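Local coordinates for protein acyl-coenzyme A oxidase (Caenorhabditis elegans, PDB 5K3H) that catalyses the FAD-dependent first step of peroxisomal beta-oxidation, oxidising acyl-CoA chains to trans-2-enoyl-CoAs with release of hydrogen peroxide, at residues Leu106-Asn111 / Ala303-Tyr308; Asn552-Ile557 / Glu561-Leu566. One frame throughout, in Å; residues are numbered along the deposited sequence.

Contact 1: Leu106-Asn111 / Ala303-Tyr308; sequences LGIEGN and AIMLSY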
loop_
_atom_site.group_PDB
_atom_site.type_symbol
_atom_site.label_atom_id
_atom_site.label_comp_id
_atom_site.label_asym_id
_atom_site.label_seq_id
_atom_site.Cartn_x
_atom_site.Cartn_y
_atom_site.Cartn_z
ATOM N N LEU B 106 -4.072 11.522 21.266
ATOM C CA LEU B 106 -3.094 11.983 20.287
ATOM C C LEU B 106 -3.191 11.259 18.946
ATOM O O LEU B 106 -2.852 11.852 17.916
ATOM C CB LEU B 106 -1.675 11.860 20.870
ATOM C CG LEU B 106 -1.366 12.726 22.130
ATOM C CD1 LEU B 106 -0.012 12.425 22.765
ATOM C CD2 LEU B 106 -1.490 14.239 21.850
ATOM N N GLY B 107 -3.689 10.013 18.922
ATOM C CA GLY B 107 -3.890 9.306 17.673
ATOM C C GLY B 107 -2.629 8.640 17.154
ATOM O O GLY B 107 -1.686 8.368 17.892
ATOM N N ILE B 108 -2.637 8.340 15.858
ATOM C CA ILE B 108 -1.535 7.602 15.234
ATOM C C ILE B 108 -0.626 8.465 14.354
ATOM O O ILE B 108 0.452 7.982 13.958
ATOM C CB ILE B 108 -2.047 6.384 14.433
ATOM C CG1 ILE B 108 -2.976 6.802 13.281
ATOM C CG2 ILE B 108 -2.719 5.395 15.364
ATOM C CD1 ILE B 108 -3.335 5.654 12.344
ATOM N N GLU B 109 -1.009 9.710 14.032
ATOM C CA GLU B 109 -0.223 10.503 13.093
ATOM C C GLU B 109 0.999 11.171 13.724
ATOM O O GLU B 109 1.774 11.798 12.987
ATOM C CB GLU B 109 -1.103 11.553 12.417
ATOM C CG GLU B 109 -2.320 10.946 11.697
ATOM C CD GLU B 109 -3.055 11.919 10.776
ATOM O OE1 GLU B 109 -2.390 12.841 10.254
ATOM O OE2 GLU B 109 -4.284 11.762 10.568
ATOM N N GLY B 110 1.219 11.011 15.028
ATOM C CA GLY B 110 2.381 11.535 15.719
ATOM C C GLY B 110 2.041 12.631 16.724
ATOM O O GLY B 110 0.903 13.100 16.834
ATOM N N ASN B 111 3.069 13.024 17.479
ATOM C CA ASN B 111 2.992 14.198 18.342
ATOM C C ASN B 111 4.411 14.694 18.591
ATOM O O ASN B 111 5.381 13.993 18.280
ATOM C CB ASN B 111 2.245 13.890 19.659
ATOM C CG ASN B 111 3.035 12.996 20.590
ATOM O OD1 ASN B 111 3.822 13.473 21.405
ATOM N ND2 ASN B 111 2.836 11.682 20.465
ATOM N N ALA B 303 -0.623 -5.073 15.724
ATOM C CA ALA B 303 -1.880 -5.803 15.854
ATOM C C ALA B 303 -3.046 -4.851 16.035
ATOM O O ALA B 303 -4.147 -5.099 15.526
ATOM C CB ALA B 303 -1.799 -6.775 17.039
ATOM N N ILE B 304 -2.823 -3.766 16.783
ATOM C CA ILE B 304 -3.852 -2.756 16.996
ATOM C C ILE B 304 -4.164 -2.032 15.695
ATOM O O ILE B 304 -5.335 -1.845 15.343
ATOM C CB ILE B 304 -3.413 -1.804 18.135
ATOM C CG1 ILE B 304 -3.616 -2.523 19.484
ATOM C CG2 ILE B 304 -4.162 -0.472 18.097
ATOM C CD1 ILE B 304 -3.102 -1.836 20.674
ATOM N N MET B 305 -3.130 -1.651 14.937
ATOM C CA MET B 305 -3.377 -1.009 13.647
ATOM C C MET B 305 -4.156 -1.923 12.725
ATOM O O MET B 305 -5.087 -1.482 12.052
ATOM C CB MET B 305 -2.071 -0.636 12.959
ATOM C CG MET B 305 -1.121 0.133 13.815
ATOM S SD MET B 305 -1.517 1.865 13.798
ATOM C CE MET B 305 0.007 2.348 13.083
ATOM N N LEU B 306 -3.743 -3.194 12.630
ATOM C CA LEU B 306 -4.465 -4.142 11.787
ATOM C C LEU B 306 -5.893 -4.256 12.253
ATOM O O LEU B 306 -6.824 -4.179 11.450
ATOM C CB LEU B 306 -3.754 -5.506 11.786
ATOM C CG LEU B 306 -4.228 -6.660 10.876
ATOM C CD1 LEU B 306 -4.425 -6.252 9.441
ATOM C CD2 LEU B 306 -3.260 -7.834 10.936
ATOM N N SER B 307 -6.090 -4.314 13.563
ATOM C CA SER B 307 -7.441 -4.390 14.102
ATOM C C SER B 307 -8.224 -3.089 13.859
ATOM O O SER B 307 -9.433 -3.142 13.591
ATOM C CB SER B 307 -7.379 -4.752 15.590
ATOM O OG SER B 307 -8.682 -4.993 16.119
ATOM N N TYR B 308 -7.576 -1.911 13.924
ATOM C CA TYR B 308 -8.257 -0.691 13.483
ATOM C C TYR B 308 -8.865 -0.897 12.112
ATOM O O TYR B 308 -10.058 -0.642 11.901
ATOM C CB TYR B 308 -7.316 0.517 13.393
ATOM C CG TYR B 308 -6.893 1.187 14.670
ATOM C CD1 TYR B 308 -7.590 1.007 15.862
ATOM C CD2 TYR B 308 -5.752 1.989 14.688
ATOM C CE1 TYR B 308 -7.157 1.625 17.034
ATOM C CE2 TYR B 308 -5.321 2.609 15.851
ATOM C CZ TYR B 308 -6.020 2.416 17.018
ATOM O OH TYR B 308 -5.572 3.039 18.170
#
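Ile108 presents a single methyl, CG2, to a notch between Met305 and Tyr308, side chains that stand almost one turn apart on helix 300-319. The methyl reaches the Tyr308 ring at its rim: CG2 of Ile108 lies 3.8 Å from CE2 of Tyr308, close to the ring plane, and the two side chains run past each other in opposite directions. Its second neighbour is the thioether sulfur of Met305, with Ile108 CG2 and Met305 SD 4.0 Å apart. Met305 does not start out aimed at the loop; bends at chi2 (-84°) and chi3 (-118°) swing the sulfur over to the methyl. On Ile108, a chi1 of 62° tucks CG1 between the backbone N and the carbonyl carbon and leaves CG2 anti to that carbon, facing the helix. The backbones stay well separated, with Ile108 CA and Met305 CA 8.9 Å apart.

The tyrosine is held from two directions: its hydroxyl hydrogen-bonds to Glu624, and its ring meets Phe620 edge-to-face. Helix 420-428 borders both halves, through Ile423 against Ile108 and through Val426 and Ala427 against Met305. The loop holding Ile108 leaves helix 97-105 by way of Gly107, whose phi is positive.

With just 116 Å² buried and only apolar contacts between the two segments, this is a modest touch between the N-terminal and C-alpha1 regions, in which the tyrosine's polar end is served separately by Glu624.

Contact 2: Asn552-Ile557 / Glu561-Leu566; sequences NEIGDI and EALSDL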
loop_
_atom_site.group_PDB
_atom_site.type_symbol
_atom_site.label_atom_id
_atom_site.label_comp_id
_atom_site.label_asym_id
_atom_site.label_seq_id
_atom_site.Cartn_x
_atom_site.Cartn_y
_atom_site.Cartn_z
ATOM N N ASN B 552 -4.790 -23.133 24.217
ATOM C CA ASN B 552 -4.804 -24.262 25.146
ATOM C C ASN B 552 -4.908 -23.812 26.591
ATOM O O ASN B 552 -5.475 -24.529 27.416
ATOM C CB ASN B 552 -3.549 -25.113 24.972
ATOM C CG ASN B 552 -3.556 -25.868 23.678
ATOM O OD1 ASN B 552 -4.622 -26.253 23.178
ATOM N ND2 ASN B 552 -2.376 -26.085 23.111
ATOM N N GLU B 553 -4.368 -22.641 26.924
ATOM C CA GLU B 553 -4.371 -22.205 28.309
ATOM C C GLU B 553 -5.710 -21.642 28.751
ATOM O O GLU B 553 -5.914 -21.438 29.960
ATOM C CB GLU B 553 -3.300 -21.141 28.539
ATOM C CG GLU B 553 -1.854 -21.599 28.356
ATOM C CD GLU B 553 -0.892 -20.415 28.449
ATOM O OE1 GLU B 553 -1.389 -19.296 28.723
ATOM O OE2 GLU B 553 0.341 -20.593 28.252
ATOM N N ILE B 554 -6.628 -21.378 27.823
ATOM C CA ILE B 554 -7.829 -20.625 28.162
ATOM C C ILE B 554 -8.852 -21.560 28.773
ATOM O O ILE B 554 -9.138 -22.628 28.227
ATOM C CB ILE B 554 -8.390 -19.903 26.929
ATOM C CG1 ILE B 554 -7.449 -18.778 26.508
ATOM C CG2 ILE B 554 -9.772 -19.308 27.216
ATOM C CD1 ILE B 554 -7.825 -18.166 25.189
ATOM N N GLY B 555 -9.423 -21.148 29.899
ATOM C CA GLY B 555 -10.398 -21.957 30.610
ATOM C C GLY B 555 -11.836 -21.678 30.238
ATOM O O GLY B 555 -12.641 -22.607 30.130
ATOM N N ASP B 556 -12.171 -20.408 30.022
ATOM C CA ASP B 556 -13.514 -20.017 29.595
ATOM C C ASP B 556 -13.869 -20.686 28.266
ATOM O O ASP B 556 -13.257 -20.397 27.236
ATOM C CB ASP B 556 -13.579 -18.482 29.497
ATOM C CG ASP B 556 -14.975 -17.956 29.227
ATOM O OD1 ASP B 556 -15.766 -18.653 28.542
ATOM O OD2 ASP B 556 -15.278 -16.822 29.684
ATOM N N ILE B 557 -14.866 -21.564 28.267
ATOM C CA ILE B 557 -15.113 -22.423 27.106
ATOM C C ILE B 557 -15.603 -21.625 25.892
ATOM O O ILE B 557 -15.194 -21.903 24.761
ATOM C CB ILE B 557 -16.112 -23.538 27.487
ATOM C CG1 ILE B 557 -15.431 -24.576 28.377
ATOM C CG2 ILE B 557 -16.642 -24.215 26.249
ATOM C CD1 ILE B 557 -16.409 -25.572 29.027
ATOM N N GLU B 561 -13.427 -21.626 22.404
ATOM C CA GLU B 561 -14.012 -22.074 21.150
ATOM C C GLU B 561 -13.998 -20.983 20.086
ATOM O O GLU B 561 -13.928 -21.288 18.890
ATOM C CB GLU B 561 -15.449 -22.546 21.386
ATOM C CG GLU B 561 -15.518 -23.824 22.188
ATOM C CD GLU B 561 -16.917 -24.391 22.256
ATOM O OE1 GLU B 561 -17.885 -23.611 22.036
ATOM O OE2 GLU B 561 -17.030 -25.636 22.446
ATOM N N ALA B 562 -14.153 -19.714 20.486
ATOM C CA ALA B 562 -14.083 -18.632 19.510
ATOM C C ALA B 562 -12.677 -18.505 18.950
ATOM O O ALA B 562 -12.493 -18.376 17.737
ATOM C CB ALA B 562 -14.526 -17.313 20.145
ATOM N N LEU B 563 -11.668 -18.523 19.827
ATOM C CA LEU B 563 -10.292 -18.405 19.371
ATOM C C LEU B 563 -9.816 -19.671 18.680
ATOM O O LEU B 563 -8.999 -19.607 17.759
ATOM C CB LEU B 563 -9.394 -18.064 20.552
ATOM C CG LEU B 563 -9.678 -16.653 21.056
ATOM C CD1 LEU B 563 -8.798 -16.321 22.242
ATOM C CD2 LEU B 563 -9.501 -15.623 19.924
ATOM N N SER B 564 -10.341 -20.821 19.080
ATOM C CA SER B 564 -9.993 -22.055 18.399
ATOM C C SER B 564 -10.503 -22.042 16.970
ATOM O O SER B 564 -9.819 -22.527 16.063
ATOM C CB SER B 564 -10.553 -23.243 19.175
ATOM O OG SER B 564 -10.446 -24.453 18.445
ATOM N N ASP B 565 -11.707 -21.498 16.749
ATOM C CA ASP B 565 -12.180 -21.298 15.381
ATOM C C ASP B 565 -11.245 -20.378 14.623
ATOM O O ASP B 565 -10.915 -20.637 13.464
ATOM C CB ASP B 565 -13.585 -20.697 15.357
ATOM C CG ASP B 565 -14.626 -21.633 15.888
ATOM O OD1 ASP B 565 -14.320 -22.836 16.032
ATOM O OD2 ASP B 565 -15.772 -21.170 16.113
ATOM N N LEU B 566 -10.845 -19.267 15.254
ATOM C CA LEU B 566 -9.894 -18.352 14.627
ATOM C C LEU B 566 -8.602 -19.067 14.306
ATOM O O LEU B 566 -8.068 -18.923 13.197
ATOM C CB LEU B 566 -9.572 -17.164 15.548
ATOM C CG LEU B 566 -10.083 -15.775 15.198
ATOM C CD1 LEU B 566 -9.262 -14.689 15.866
ATOM C CD2 LEU B 566 -10.093 -15.601 13.712
#
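The short turn joining helix 520-553 to helix 557-577, within the helical C-terminal region of acyl-CoA oxidases, places one isoleucine on each side of an N-cap. Asp556 is that cap: its side chain accepts from a backbone N in the first turn of the new helix and also hydrogen-bonds to Thr558. Straight after it, Ile557 O receives an early i to i+4 bond of the helix from Glu561 N at 3.0 Å, with an N-H...O angle of 161°.

Glu561 then runs alongside Ile557, both side chains pointing the same way. Its CG, set beside its own backbone N by a chi1 of -69°, packs 3.2 Å from Ile557 O, and the extended chain brings CD to 4.0 Å from Ile557 CG2. The carboxylate thus lies beside a methyl at an exposed edge.

On the buried side, Ile554 and Leu563 touch through their terminal methyls, CD1 of Ile554 being 3.6 Å from CD1 of Leu563, while the side chains cross at about a right angle. Met30 of helix 27-35 and Tyr352 and Phe356 of helix 338-367 also pack on Leu563, and Gln33 touches Ile554.

Two kinds of chemistry therefore share the turn: capping and an early backbone bond satisfy polar groups where the helix starts, and a methyl pair joins the linker's inner side to Leu563, which is itself packed against helices 27-35 and 338-367.

Overall arrangement
Contact 1 closes before contact 2 opens, so the two follow in series along the chain. Their centres are 27 Å apart, and about 10 Å separates their nearest atoms, so they do not touch. Contact 1, 9 Å from the centre of the chain, joins parts 192 residues apart; contact 2, 25 Å from that centre, spans a local turn between consecutive helices. Helix 338-367 lies beside both, packing against Ala303 and Leu306 near one and against Leu563 and Leu566 near the other. The pair shows how this oxidase combines long-range packing between regions with local helix-start chemistry, both away from its annotated binding sites.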